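Local coordinates for protein AbyA5 (Verrucosispora maris, PDB 4YWF) that catalyses acetate elimination in spirotetronate biosynthesis, acting as an esterase-like lyase of the alpha/beta-hydrolase superfamily, at residues 217-221 and 241-247; 292-298 and 319-324; 84-89 and 151-157; 143-149 and 210-216; 342-346 and 362-366. The protein carries 4 engineered substitutions. All blocks are in the same frame, centred on the assembly; numbering follows the deposited sequence.

How the interactions relate
Interaction 4 is the beta core of the chain: two long parallel strands near the middle of the sheet, joined by regular backbone bonds. Interaction 2 repeats that pairing at the edge of the same sheet, where waters bridge the segments and a salt bridge lies along the outer strand. Strand 207-215 runs from interaction 4 straight into interaction 1, a buried contact of rings and proline at the turn into helix 218-226, and the two contacts touch. Interaction 3, also buried, relies on an arginine that holds a helix end to a loop. Interaction 5 is a surface contact between two helices, apolar, and its Trp343 packs on the strands of interaction 2.

Interaction 1: residues 217-221 and 241-247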
# COMPACT_ATOMS: atom_id res chain seq x y z
N SER A 217 -3.84 -4.47 0.34
CA SER A 217 -5.11 -3.86 0.12
C SER A 217 -5.40 -3.60 -1.37
O SER A 217 -5.09 -4.44 -2.25
CB SER A 217 -5.10 -2.60 1.00
OG SER A 217 -6.31 -1.90 1.02
N PHE A 218 -5.94 -2.43 -1.71
CA PHE A 218 -6.34 -2.15 -3.09
C PHE A 218 -5.25 -2.33 -4.12
O PHE A 218 -5.55 -2.65 -5.25
CB PHE A 218 -6.88 -0.70 -3.22
CG PHE A 218 -8.24 -0.54 -2.65
CD1 PHE A 218 -8.43 -0.51 -1.29
CD2 PHE A 218 -9.34 -0.53 -3.50
CE1 PHE A 218 -9.70 -0.43 -0.76
CE2 PHE A 218 -10.61 -0.47 -2.99
CZ PHE A 218 -10.79 -0.40 -1.61
N SER A 219 -3.98 -2.15 -3.74
CA SER A 219 -2.92 -2.28 -4.70
C SER A 219 -2.80 -3.76 -5.10
O SER A 219 -2.25 -4.07 -6.11
CB SER A 219 -1.57 -1.72 -4.20
OG SER A 219 -0.93 -2.54 -3.22
N GLY A 220 -3.28 -4.65 -4.26
CA GLY A 220 -3.28 -6.03 -4.59
C GLY A 220 -4.20 -6.35 -5.77
O GLY A 220 -3.88 -7.21 -6.60
N HIS A 221 -5.30 -5.63 -5.87
CA HIS A 221 -6.17 -5.75 -7.02
C HIS A 221 -5.39 -5.28 -8.30
O HIS A 221 -5.51 -5.85 -9.38
CB HIS A 221 -7.40 -4.91 -6.79
CG HIS A 221 -8.23 -4.71 -8.02
ND1 HIS A 221 -8.15 -3.58 -8.78
CD2 HIS A 221 -9.20 -5.48 -8.57
CE1 HIS A 221 -9.00 -3.67 -9.78
NE2 HIS A 221 -9.66 -4.82 -9.67
N ALA A 241 -7.13 -7.57 -0.38
CA ALA A 241 -7.26 -6.98 -1.70
C ALA A 241 -8.69 -7.13 -2.13
O ALA A 241 -9.28 -8.21 -1.95
CB ALA A 241 -6.32 -7.65 -2.74
N PRO A 242 -9.28 -6.06 -2.72
CA PRO A 242 -10.63 -6.31 -3.30
C PRO A 242 -10.56 -7.10 -4.64
O PRO A 242 -9.53 -7.11 -5.32
CB PRO A 242 -11.16 -4.87 -3.54
CG PRO A 242 -9.90 -4.07 -3.76
CD PRO A 242 -8.85 -4.68 -2.86
N VAL A 243 -11.64 -7.77 -5.06
CA VAL A 243 -11.56 -8.65 -6.25
C VAL A 243 -12.73 -8.45 -7.26
O VAL A 243 -12.49 -7.99 -8.37
CB VAL A 243 -11.52 -10.11 -5.86
CG1 VAL A 243 -11.40 -10.95 -7.11
CG2 VAL A 243 -10.37 -10.35 -4.86
N ALA A 244 -13.95 -8.75 -6.84
CA ALA A 244 -15.09 -8.61 -7.75
C ALA A 244 -16.30 -8.02 -7.10
O ALA A 244 -16.89 -7.02 -7.60
CB ALA A 244 -15.45 -10.00 -8.35
N ALA A 245 -16.76 -8.74 -6.08
CA ALA A 245 -17.86 -8.30 -5.26
C ALA A 245 -17.74 -6.87 -4.69
O ALA A 245 -18.75 -6.16 -4.60
CB ALA A 245 -18.10 -9.25 -4.11
N PHE A 246 -16.54 -6.45 -4.29
CA PHE A 246 -16.36 -5.07 -3.87
C PHE A 246 -16.91 -4.07 -4.96
O PHE A 246 -17.47 -3.04 -4.64
CB PHE A 246 -14.89 -4.78 -3.56
CG PHE A 246 -14.65 -3.40 -3.09
CD1 PHE A 246 -14.94 -3.03 -1.81
CD2 PHE A 246 -14.23 -2.42 -3.98
CE1 PHE A 246 -14.79 -1.71 -1.39
CE2 PHE A 246 -14.07 -1.10 -3.58
CZ PHE A 246 -14.33 -0.75 -2.28
N PHE A 247 -16.70 -4.39 -6.22
CA PHE A 247 -16.93 -3.48 -7.29
C PHE A 247 -18.37 -3.59 -7.79
O PHE A 247 -18.83 -2.70 -8.44
CB PHE A 247 -15.96 -3.77 -8.41
CG PHE A 247 -14.54 -3.57 -8.04
CD1 PHE A 247 -14.01 -2.28 -7.96
CD2 PHE A 247 -13.69 -4.67 -7.78
CE1 PHE A 247 -12.68 -2.06 -7.63
CE2 PHE A 247 -12.37 -4.43 -7.43
CZ PHE A 247 -11.88 -3.14 -7.31
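His221, Phe218 and Pro242 carry this contact of the loop 241-243 and the rings of Phe246 and Phe247 with the first turn of helix 218-226. Pro242 wedges between the other two. Its CG lies over one face of the Phe218 ring, 4.0 Å from the ring centroid in a CH-pi contact, and its carbonyl O sits 3.4 Å from His221 CB. The far rim of Phe218 points into the face of Phe246, an offset edge-to-face pair with planes at 81° and Phe218 CE2 3.6 Å from Phe246 CE2. His221 has CG anti to its backbone N (chi1 167°), which carries the imidazole toward Phe247; Phe247 CE2 comes within 3.5 Å of His221 CD2 over one imidazole face, the rings oblique to each other. The NE2 of His221 is hydrogen-bonded to Trp282 O, fixing the ring's rotation. Ser217, at the sharp turn from strand to helix, has a strained backbone (phi 53°) consistent with the nucleophile elbow of alpha/beta-hydrolases, where the nucleophile usually sits. Ala241 CA donates a C-H to Ser217 O at 3.4 Å. The contact thus depends on shape and ring packing, and it buries His221 ND1 and Pro242 O without a polar partner in the model.

Interaction 2: residues 292-298 and 319-324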
# COMPACT_ATOMS: atom_id res chain seq x y z
N VAL A 292 -3.85 -15.56 -14.05
CA VAL A 292 -2.73 -15.22 -13.14
C VAL A 292 -1.95 -16.48 -12.93
O VAL A 292 -2.46 -17.38 -12.24
CB VAL A 292 -3.27 -14.74 -11.79
CG1 VAL A 292 -2.16 -14.52 -10.78
CG2 VAL A 292 -4.12 -13.48 -11.97
N ARG A 293 -0.74 -16.57 -13.50
CA ARG A 293 0.06 -17.82 -13.43
C ARG A 293 1.33 -17.74 -12.57
O ARG A 293 2.38 -18.29 -12.88
CB ARG A 293 0.44 -18.31 -14.81
CG ARG A 293 -0.58 -19.26 -15.39
CD ARG A 293 -1.38 -18.55 -16.45
NE ARG A 293 -2.62 -19.27 -16.69
CZ ARG A 293 -3.26 -19.35 -17.86
NH1 ARG A 293 -2.81 -18.74 -18.95
NH2 ARG A 293 -4.36 -20.06 -17.93
N ILE A 294 1.16 -17.13 -11.41
CA ILE A 294 2.26 -16.88 -10.50
C ILE A 294 1.69 -17.12 -9.14
O ILE A 294 0.47 -17.12 -8.97
CB ILE A 294 2.74 -15.42 -10.59
CG1 ILE A 294 1.56 -14.45 -10.48
CG2 ILE A 294 3.51 -15.22 -11.90
CD1 ILE A 294 1.91 -12.99 -10.30
N PRO A 295 2.57 -17.37 -8.17
CA PRO A 295 2.03 -17.58 -6.86
C PRO A 295 1.39 -16.30 -6.31
O PRO A 295 1.82 -15.16 -6.63
CB PRO A 295 3.22 -18.09 -6.02
CG PRO A 295 4.41 -18.02 -6.91
CD PRO A 295 3.96 -17.87 -8.30
N VAL A 296 0.30 -16.50 -5.58
CA VAL A 296 -0.44 -15.46 -4.95
C VAL A 296 -0.75 -15.84 -3.55
O VAL A 296 -1.33 -16.89 -3.30
CB VAL A 296 -1.78 -15.17 -5.65
CG1 VAL A 296 -2.48 -14.06 -4.92
CG2 VAL A 296 -1.56 -14.81 -7.10
N ALA A 297 -0.37 -14.97 -2.63
CA ALA A 297 -0.60 -15.13 -1.18
C ALA A 297 -1.49 -13.99 -0.72
O ALA A 297 -1.34 -12.87 -1.21
CB ALA A 297 0.76 -15.12 -0.43
N TYR A 298 -2.44 -14.29 0.18
CA TYR A 298 -3.45 -13.36 0.61
C TYR A 298 -3.82 -13.53 2.09
O TYR A 298 -4.28 -14.60 2.57
CB TYR A 298 -4.66 -13.57 -0.32
CG TYR A 298 -5.82 -12.64 -0.17
CD1 TYR A 298 -6.61 -12.62 0.98
CD2 TYR A 298 -6.17 -11.80 -1.21
CE1 TYR A 298 -7.70 -11.76 1.08
CE2 TYR A 298 -7.21 -10.92 -1.13
CZ TYR A 298 -7.98 -10.89 0.01
OH TYR A 298 -9.05 -10.02 0.05
N VAL A 319 -7.73 -18.94 -8.44
CA VAL A 319 -6.30 -18.71 -8.59
C VAL A 319 -5.61 -20.04 -8.37
O VAL A 319 -5.84 -20.66 -7.38
CB VAL A 319 -5.82 -17.65 -7.59
CG1 VAL A 319 -4.27 -17.59 -7.54
CG2 VAL A 319 -6.40 -16.33 -8.04
N ARG A 320 -4.75 -20.45 -9.30
CA ARG A 320 -4.19 -21.81 -9.35
C ARG A 320 -3.25 -22.06 -8.22
O ARG A 320 -3.33 -23.09 -7.58
CB ARG A 320 -3.40 -22.04 -10.67
CG ARG A 320 -4.28 -21.96 -11.93
CD ARG A 320 -3.54 -21.48 -13.18
NE ARG A 320 -4.53 -21.22 -14.23
CZ ARG A 320 -4.79 -22.00 -15.28
NH1 ARG A 320 -4.08 -23.11 -15.54
NH2 ARG A 320 -5.77 -21.66 -16.12
N ASP A 321 -2.33 -21.13 -8.00
CA ASP A 321 -1.35 -21.26 -6.94
C ASP A 321 -1.69 -20.19 -5.91
O ASP A 321 -1.28 -19.03 -6.07
CB ASP A 321 0.00 -21.02 -7.57
CG ASP A 321 1.15 -21.24 -6.61
OD1 ASP A 321 0.93 -21.62 -5.43
OD2 ASP A 321 2.30 -21.07 -7.08
N PHE A 322 -2.45 -20.58 -4.88
CA PHE A 322 -3.05 -19.65 -3.93
C PHE A 322 -2.73 -20.07 -2.51
O PHE A 322 -2.96 -21.23 -2.11
CB PHE A 322 -4.57 -19.50 -4.20
CG PHE A 322 -5.20 -18.39 -3.47
CD1 PHE A 322 -4.85 -17.08 -3.75
CD2 PHE A 322 -6.11 -18.63 -2.45
CE1 PHE A 322 -5.41 -16.03 -3.04
CE2 PHE A 322 -6.68 -17.60 -1.75
CZ PHE A 322 -6.34 -16.28 -2.04
N ARG A 323 -2.18 -19.13 -1.73
CA ARG A 323 -1.87 -19.38 -0.33
C ARG A 323 -2.57 -18.32 0.45
O ARG A 323 -2.52 -17.14 0.12
CB ARG A 323 -0.38 -19.27 -0.07
CG ARG A 323 0.48 -20.07 -1.03
CD ARG A 323 0.97 -19.30 -2.27
NE ARG A 323 2.36 -19.17 -2.02
CZ ARG A 323 3.32 -19.83 -2.62
NH1 ARG A 323 3.14 -20.62 -3.67
NH2 ARG A 323 4.49 -19.59 -2.19
N THR A 324 -3.16 -18.74 1.56
CA THR A 324 -3.97 -17.89 2.31
C THR A 324 -4.11 -18.33 3.73
O THR A 324 -4.07 -19.54 4.06
CB THR A 324 -5.34 -17.75 1.60
OG1 THR A 324 -6.08 -16.68 2.20
CG2 THR A 324 -6.16 -19.07 1.58
O HOH W 1 -1.64 -18.81 -9.85
O HOH W 2 -4.79 -18.76 -11.64
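Val296 is bonded on both sides to the strand beside it: its N donates to Asp321 O at 3.0 Å, and its O accepts from Arg323 N at 2.9 Å. Tyr298 N continues the pattern to Arg323 O, and the Thr324 hydroxyl donates to Tyr298 O, OG1 to O 2.8 Å, tilted 23° from the carbonyl plane. On the face that carries Val296 and Tyr298, the Phe322 ring crosses to the neighbouring strand, its CZ 3.6 Å from Tyr298 CB. These are the parallel strands of a beta-alpha-beta unit, joined through helix 310-318, with 322-327 at the edge of the sheet. Arg323 bends at chi2 (92°) and chi3 (110°), which lays one guanidinium face over Pro295 CB, and its NH1 makes a salt bridge to Asp321 OD1 at 3.0 Å. Glu350 holds Arg323 NH2 from helix 337-351. Before the strands, where the chains diverge, a water accepts from Asp321 N and donates to Val292 O and Ile294 O; another accepts from Arg320 N at 2.9 Å.

Interaction 3: residues 84-89 and 151-157. Engineered in segment 84-89: Met85 (natural residue Leu).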
# COMPACT_ATOMS: atom_id res chain seq x y z
N ASN A 84 2.33 11.61 9.41
CA ASN A 84 1.54 10.70 8.55
C ASN A 84 0.08 10.66 9.00
O ASN A 84 -0.84 10.95 8.22
CB ASN A 84 2.20 9.29 8.55
CG ASN A 84 1.46 8.28 7.70
OD1 ASN A 84 0.49 8.55 6.96
ND2 ASN A 84 1.97 7.12 7.74
N MSE A 85 -0.13 10.40 10.30
CA MSE A 85 -1.48 10.35 10.86
C MSE A 85 -2.21 11.66 10.62
O MSE A 85 -3.38 11.67 10.29
CB MSE A 85 -1.46 10.08 12.34
CG MSE A 85 -1.03 8.67 12.61
SE MSE A 85 -2.37 7.56 11.68
CE MSE A 85 -1.30 6.85 10.17
N ALA A 86 -1.53 12.78 10.81
CA ALA A 86 -2.14 14.07 10.56
C ALA A 86 -2.78 14.27 9.18
O ALA A 86 -3.81 14.93 9.03
CB ALA A 86 -1.07 15.13 10.78
N ARG A 87 -2.09 13.77 8.16
CA ARG A 87 -2.55 13.82 6.78
C ARG A 87 -3.61 12.74 6.44
O ARG A 87 -4.33 12.88 5.49
CB ARG A 87 -1.29 13.71 5.87
CG ARG A 87 -1.50 13.08 4.53
CD ARG A 87 -0.90 11.71 4.26
NE ARG A 87 -1.18 10.54 5.07
CZ ARG A 87 -1.93 9.48 4.76
NH1 ARG A 87 -2.70 9.38 3.64
NH2 ARG A 87 -1.92 8.47 5.63
N PHE A 88 -3.68 11.66 7.22
CA PHE A 88 -4.68 10.61 7.04
C PHE A 88 -6.06 11.20 7.14
O PHE A 88 -6.29 12.06 8.01
CB PHE A 88 -4.49 9.58 8.13
CG PHE A 88 -5.49 8.47 8.15
CD1 PHE A 88 -6.69 8.63 8.85
CD2 PHE A 88 -5.20 7.25 7.58
CE1 PHE A 88 -7.61 7.59 8.93
CE2 PHE A 88 -6.11 6.22 7.64
CZ PHE A 88 -7.33 6.39 8.32
N PRO A 89 -7.01 10.74 6.29
CA PRO A 89 -6.90 9.64 5.31
C PRO A 89 -6.34 10.06 3.92
O PRO A 89 -5.89 9.22 3.13
CB PRO A 89 -8.33 9.13 5.27
CG PRO A 89 -9.19 10.45 5.40
CD PRO A 89 -8.40 11.25 6.40
N ILE A 151 -5.34 2.48 -0.01
CA ILE A 151 -5.74 3.80 -0.49
C ILE A 151 -5.48 4.91 0.56
O ILE A 151 -5.68 6.11 0.23
CB ILE A 151 -7.22 3.81 -0.94
CG1 ILE A 151 -8.09 3.18 0.15
CG2 ILE A 151 -7.41 3.11 -2.30
CD1 ILE A 151 -9.54 3.61 0.18
N VAL A 152 -5.13 4.54 1.79
CA VAL A 152 -4.76 5.53 2.80
C VAL A 152 -3.28 5.45 3.22
O VAL A 152 -2.82 6.30 3.97
CB VAL A 152 -5.70 5.57 4.05
CG1 VAL A 152 -7.12 6.00 3.66
CG2 VAL A 152 -5.70 4.24 4.81
N SER A 153 -2.54 4.47 2.71
CA SER A 153 -1.14 4.16 3.14
C SER A 153 -0.11 4.89 2.27
O SER A 153 0.06 4.58 1.10
CB SER A 153 -0.86 2.66 3.04
OG SER A 153 -1.68 1.90 3.95
N ILE A 154 0.59 5.85 2.85
CA ILE A 154 1.73 6.49 2.19
C ILE A 154 2.99 5.68 2.37
O ILE A 154 3.09 4.87 3.25
CB ILE A 154 1.97 7.95 2.66
CG1 ILE A 154 2.38 7.98 4.14
CG2 ILE A 154 0.80 8.81 2.26
CD1 ILE A 154 3.02 9.29 4.55
N LYS A 155 3.97 5.95 1.52
CA LYS A 155 5.11 5.04 1.32
C LYS A 155 6.10 5.16 2.50
O LYS A 155 6.89 4.23 2.80
CB LYS A 155 5.81 5.40 -0.02
CG LYS A 155 6.26 6.87 -0.15
CD LYS A 155 6.77 7.25 -1.55
CE LYS A 155 7.32 8.68 -1.58
NZ LYS A 155 6.39 9.72 -1.05
N GLU A 156 6.01 6.27 3.21
CA GLU A 156 6.79 6.48 4.39
C GLU A 156 6.36 5.56 5.52
O GLU A 156 7.11 5.38 6.47
CB GLU A 156 6.74 7.97 4.82
CG GLU A 156 7.57 8.89 3.89
CD GLU A 156 6.83 9.30 2.63
OE1 GLU A 156 5.55 9.13 2.56
OE2 GLU A 156 7.49 9.74 1.68
N GLN A 157 5.21 4.91 5.40
CA GLN A 157 4.78 3.95 6.41
C GLN A 157 5.71 2.73 6.38
O GLN A 157 6.01 2.12 7.41
CB GLN A 157 3.34 3.48 6.10
CG GLN A 157 2.49 3.18 7.32
CD GLN A 157 1.28 2.30 6.99
OE1 GLN A 157 0.53 2.57 6.05
NE2 GLN A 157 1.10 1.24 7.77
O HOH W 3 0.38 5.24 5.77
O HOH W 4 -4.47 8.71 0.79
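Arg87 reaches from the end of helix 76-87 to Val152 and Ile154, in the loop that follows strand 143-148; in alpha/beta-hydrolases the loop after this third strand commonly contributes to the oxyanion hole. From CB the chain leaves with CG anti to the backbone N (chi1 151°) and then bends at its next two bonds, turning the guanidinium back beside its own helix. CD lies 3.9 Å from Ile154 CG2. Beyond it NE donates to Asn84 O at 3.2 Å, an oxygen that also takes the Phe88 N-H, and CZ has Ile154 CG2 over one guanidinium face. NH1 makes only a weak bond to Val152 O, whereas NH2 points nearly along that carbonyl axis at 2.9 Å and also donates to Asn84 OD1 at 2.8 Å. The Arg87 guanidinium thus spans the two segments, and it grips Asn84 side-on through NE and NH2. A leucine here would probably leave Val152 O and the amide oxygen of Asn84 without these donors and let the loop shift from the helix end. Val152 is also wedged in by its methyls: CG2 meets Phe88 CE2 at 3.5 Å, and CG1 meets Pro89 CB, just past the cis peptide. The Asn84 side chain faces Ile154, with OD1 3.4 Å from Ile154 CG1. One water donates to both Pro89 O and Ile151 O, 2.8 Å from the former.

Interaction 4: residues 143-149 and 210-216. Engineered in segment 210-216: Met214 (natural residue Leu).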
# COMPACT_ATOMS: atom_id res chain seq x y z
N PRO A 143 16.94 -9.60 -7.23
CA PRO A 143 15.49 -9.57 -7.44
C PRO A 143 14.82 -8.37 -6.85
O PRO A 143 15.25 -7.88 -5.82
CB PRO A 143 14.99 -10.81 -6.72
CG PRO A 143 16.09 -11.19 -5.77
CD PRO A 143 17.37 -10.76 -6.43
N VAL A 144 13.74 -7.92 -7.48
CA VAL A 144 13.02 -6.73 -7.04
C VAL A 144 11.89 -7.08 -6.04
O VAL A 144 11.10 -8.00 -6.28
CB VAL A 144 12.41 -5.95 -8.25
CG1 VAL A 144 11.67 -4.75 -7.77
CG2 VAL A 144 13.48 -5.42 -9.17
N LEU A 145 11.81 -6.37 -4.92
CA LEU A 145 10.60 -6.40 -4.11
C LEU A 145 9.87 -5.08 -4.23
O LEU A 145 10.36 -4.02 -3.78
CB LEU A 145 10.86 -6.78 -2.67
CG LEU A 145 9.65 -6.84 -1.74
CD1 LEU A 145 8.60 -7.88 -2.06
CD2 LEU A 145 10.22 -7.16 -0.39
N LEU A 146 8.73 -5.12 -4.93
CA LEU A 146 7.94 -3.94 -5.04
C LEU A 146 6.90 -3.86 -3.89
O LEU A 146 6.12 -4.78 -3.70
CB LEU A 146 7.24 -3.88 -6.40
CG LEU A 146 8.05 -3.71 -7.67
CD1 LEU A 146 7.13 -3.59 -8.83
CD2 LEU A 146 8.98 -2.50 -7.69
N MSE A 147 6.85 -2.76 -3.16
CA MSE A 147 5.92 -2.65 -2.03
C MSE A 147 5.03 -1.49 -2.14
O MSE A 147 5.53 -0.35 -2.28
CB MSE A 147 6.70 -2.55 -0.75
CG MSE A 147 5.75 -2.67 0.44
SE MSE A 147 6.69 -3.37 2.03
CE MSE A 147 5.19 -3.59 3.31
N THR A 148 3.74 -1.75 -1.98
CA THR A 148 2.70 -0.73 -1.93
C THR A 148 1.58 -1.07 -0.95
O THR A 148 1.28 -2.21 -0.70
CB THR A 148 2.02 -0.54 -3.31
OG1 THR A 148 1.44 -1.79 -3.76
CG2 THR A 148 3.00 -0.06 -4.35
N GLY A 149 0.99 -0.04 -0.37
CA GLY A 149 -0.16 -0.18 0.48
C GLY A 149 -1.47 0.14 -0.28
O GLY A 149 -1.50 0.20 -1.50
N ARG A 210 12.83 -10.58 -12.41
CA ARG A 210 12.31 -11.29 -11.24
C ARG A 210 11.80 -10.33 -10.18
O ARG A 210 12.54 -9.98 -9.28
CB ARG A 210 13.36 -12.16 -10.60
CG ARG A 210 14.01 -13.18 -11.52
CD ARG A 210 15.12 -13.89 -10.76
NE ARG A 210 14.53 -14.47 -9.57
CZ ARG A 210 15.13 -14.62 -8.38
NH1 ARG A 210 16.39 -14.29 -8.21
NH2 ARG A 210 14.45 -15.14 -7.38
N ALA A 211 10.56 -9.91 -10.33
CA ALA A 211 9.91 -8.96 -9.40
C ALA A 211 8.80 -9.62 -8.59
O ALA A 211 7.97 -10.41 -9.13
CB ALA A 211 9.30 -7.82 -10.17
N TYR A 212 8.72 -9.24 -7.32
CA TYR A 212 7.68 -9.73 -6.38
C TYR A 212 6.97 -8.52 -5.82
O TYR A 212 7.66 -7.65 -5.33
CB TYR A 212 8.35 -10.57 -5.32
CG TYR A 212 9.16 -11.68 -5.99
CD1 TYR A 212 8.55 -12.91 -6.32
CD2 TYR A 212 10.53 -11.49 -6.35
CE1 TYR A 212 9.27 -13.92 -6.95
CE2 TYR A 212 11.24 -12.48 -6.98
CZ TYR A 212 10.62 -13.70 -7.28
OH TYR A 212 11.34 -14.69 -7.90
N ALA A 213 5.64 -8.40 -6.04
CA ALA A 213 4.82 -7.31 -5.49
C ALA A 213 4.22 -7.68 -4.13
O ALA A 213 3.33 -8.57 -4.00
CB ALA A 213 3.68 -6.94 -6.43
N MSE A 214 4.74 -7.02 -3.09
CA MSE A 214 4.07 -6.92 -1.83
C MSE A 214 3.09 -5.80 -1.89
O MSE A 214 3.37 -4.67 -1.47
CB MSE A 214 5.11 -6.66 -0.75
CG MSE A 214 4.44 -6.49 0.58
SE MSE A 214 4.17 -8.24 1.49
CE MSE A 214 6.09 -8.54 1.96
N ALA A 215 1.93 -6.11 -2.44
CA ALA A 215 0.93 -5.06 -2.80
C ALA A 215 -0.31 -5.27 -1.94
O ALA A 215 -1.18 -6.09 -2.24
CB ALA A 215 0.61 -5.17 -4.27
N LEU A 216 -0.33 -4.56 -0.81
CA LEU A 216 -1.39 -4.69 0.21
C LEU A 216 -2.72 -3.96 -0.15
O LEU A 216 -2.73 -2.98 -0.87
CB LEU A 216 -0.89 -4.12 1.55
CG LEU A 216 0.30 -4.81 2.23
CD1 LEU A 216 1.54 -4.71 1.40
CD2 LEU A 216 0.62 -4.13 3.57
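Val144 to Thr148 run parallel to Ala211 to Ala215, the segment axes 4.5 Å apart at 18°, with six backbone bonds alternating from Val144 N to Arg210 O through to Leu216 N to Thr148 O. These are neighbouring strands of the central sheet of the alpha/beta-hydrolase fold, and helices pack on both faces. The face of Val144, Leu146 and Ala211 meets helix 194-201, while that of Leu145, Tyr212 and Met214 meets helix 337-351. On the latter face Met147 and Met214, both selenomethionine and the second an engineered replacement for leucine, lie side by side, CG to CG 4.0 Å apart. Leu145 CD1 fills in behind, 3.9 Å from Met214 CB. At the start of the strands the Arg210 guanidinium covers Pro143, whose CB sits over one face. From there Arg210 NH2 donates to Tyr212 OH at 3.2 Å, and it also reaches Ser352 O weakly. A serine in its place would probably deprive the tyrosine hydroxyl of this donor and uncover the proline ring. Tyr212 itself turns its ring edge to the backbone, with CD2 3.5 Å from Val144 O. At the other end Leu216 CD1 rests 3.3 Å from Thr148 O. Thr148 has OG1 between its backbone N and carbonyl carbon (chi1 58°); that hydroxyl touches Ala215 CB at 3.5 Å and is hydrogen-bonded to Ser219 OG.

Interaction 5: residues 342-346 and 362-366; sequences LWTLA and VDGAL
Val362 packs against Leu342 and Ala346, one turn apart on the other helix, and these three form the close part of this contact. Val362 is the buried residue: its CG1 lies against the other helix, 3.9 Å from both Leu342 O and Ala346 CB, while its CG2 meets Leu345 CD2 at 4.0 Å. Tyr168 touches both Val362 and Leu345 from a nearby loop. Leu342 has the most surface covered, its CD1 4.1 Å from the CB of the exposed Ala365. Toward solvent the contact thins out. Leu366, also exposed, has CG anti to its backbone N (chi1 176°) and spreads its branches over the helix: CD1 lies against Trp343 CB, and CD2 sits 4.0 Å from Ala346 CB. The pairing is apolar, Asp363 OD1 being the one polar side-chain atom to approach. Leu342 lies nearest Leu366 and Ala346 nearest Val362, so the chains run in opposite directions; helices 337-351 and 356-365 follow each other in sequence and make an antiparallel helical hairpin at the end of the modelled chain.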
# COMPACT_ATOMS: atom_id res chain seq x y z
N LEU A 342 5.15 -11.59 9.60
CA LEU A 342 5.95 -12.82 9.44
C LEU A 342 5.42 -13.73 8.34
O LEU A 342 6.20 -14.30 7.57
CB LEU A 342 6.08 -13.59 10.77
CG LEU A 342 7.06 -12.83 11.70
CD1 LEU A 342 6.94 -13.36 13.12
CD2 LEU A 342 8.51 -12.84 11.22
N TRP A 343 4.12 -13.88 8.22
CA TRP A 343 3.61 -14.83 7.22
C TRP A 343 3.92 -14.32 5.83
O TRP A 343 4.36 -15.10 4.97
CB TRP A 343 2.15 -15.12 7.44
CG TRP A 343 1.53 -16.18 6.58
CD1 TRP A 343 1.39 -17.50 6.91
CD2 TRP A 343 0.83 -16.01 5.32
NE1 TRP A 343 0.68 -18.15 5.92
CE2 TRP A 343 0.31 -17.27 4.96
CE3 TRP A 343 0.56 -14.92 4.51
CZ2 TRP A 343 -0.43 -17.47 3.77
CZ3 TRP A 343 -0.17 -15.11 3.33
CH2 TRP A 343 -0.64 -16.37 2.97
N THR A 344 3.71 -13.01 5.62
CA THR A 344 3.88 -12.40 4.32
C THR A 344 5.33 -12.45 3.93
O THR A 344 5.70 -12.80 2.79
CB THR A 344 3.33 -10.95 4.23
OG1 THR A 344 3.90 -10.08 5.24
CG2 THR A 344 1.86 -10.95 4.40
N LEU A 345 6.17 -12.14 4.87
CA LEU A 345 7.57 -12.27 4.66
C LEU A 345 7.99 -13.69 4.22
O LEU A 345 8.67 -13.87 3.20
CB LEU A 345 8.29 -11.78 5.91
CG LEU A 345 9.78 -11.87 5.83
CD1 LEU A 345 10.29 -11.04 4.63
CD2 LEU A 345 10.36 -11.38 7.15
N ALA A 346 7.50 -14.69 4.94
CA ALA A 346 7.82 -16.06 4.68
C ALA A 346 7.38 -16.43 3.28
O ALA A 346 8.08 -17.09 2.55
CB ALA A 346 7.12 -16.95 5.68
N VAL A 362 13.00 -17.20 9.59
CA VAL A 362 11.63 -16.62 9.55
C VAL A 362 10.57 -17.67 9.89
O VAL A 362 9.60 -17.35 10.56
CB VAL A 362 11.33 -15.95 8.20
CG1 VAL A 362 9.88 -15.50 8.08
CG2 VAL A 362 12.29 -14.76 8.00
N ASP A 363 10.75 -18.88 9.39
CA ASP A 363 9.84 -20.01 9.67
C ASP A 363 9.74 -20.34 11.15
O ASP A 363 8.65 -20.60 11.65
CB ASP A 363 10.21 -21.26 8.85
CG ASP A 363 9.66 -21.24 7.43
OD1 ASP A 363 8.57 -20.64 7.20
OD2 ASP A 363 10.32 -21.80 6.52
N GLY A 364 10.87 -20.27 11.85
CA GLY A 364 10.90 -20.43 13.30
C GLY A 364 10.16 -19.32 14.01
O GLY A 364 9.27 -19.59 14.83
N ALA A 365 10.50 -18.07 13.70
CA ALA A 365 9.75 -16.94 14.23
C ALA A 365 8.26 -17.09 13.89
O ALA A 365 7.41 -16.87 14.77
CB ALA A 365 10.34 -15.63 13.72
N LEU A 366 7.91 -17.49 12.66
CA LEU A 366 6.49 -17.75 12.30
C LEU A 366 6.02 -19.06 13.01
O LEU A 366 4.86 -19.16 13.42
CB LEU A 366 6.29 -17.89 10.80
CG LEU A 366 4.92 -18.25 10.22
CD1 LEU A 366 3.86 -17.17 10.47
CD2 LEU A 366 5.05 -18.53 8.73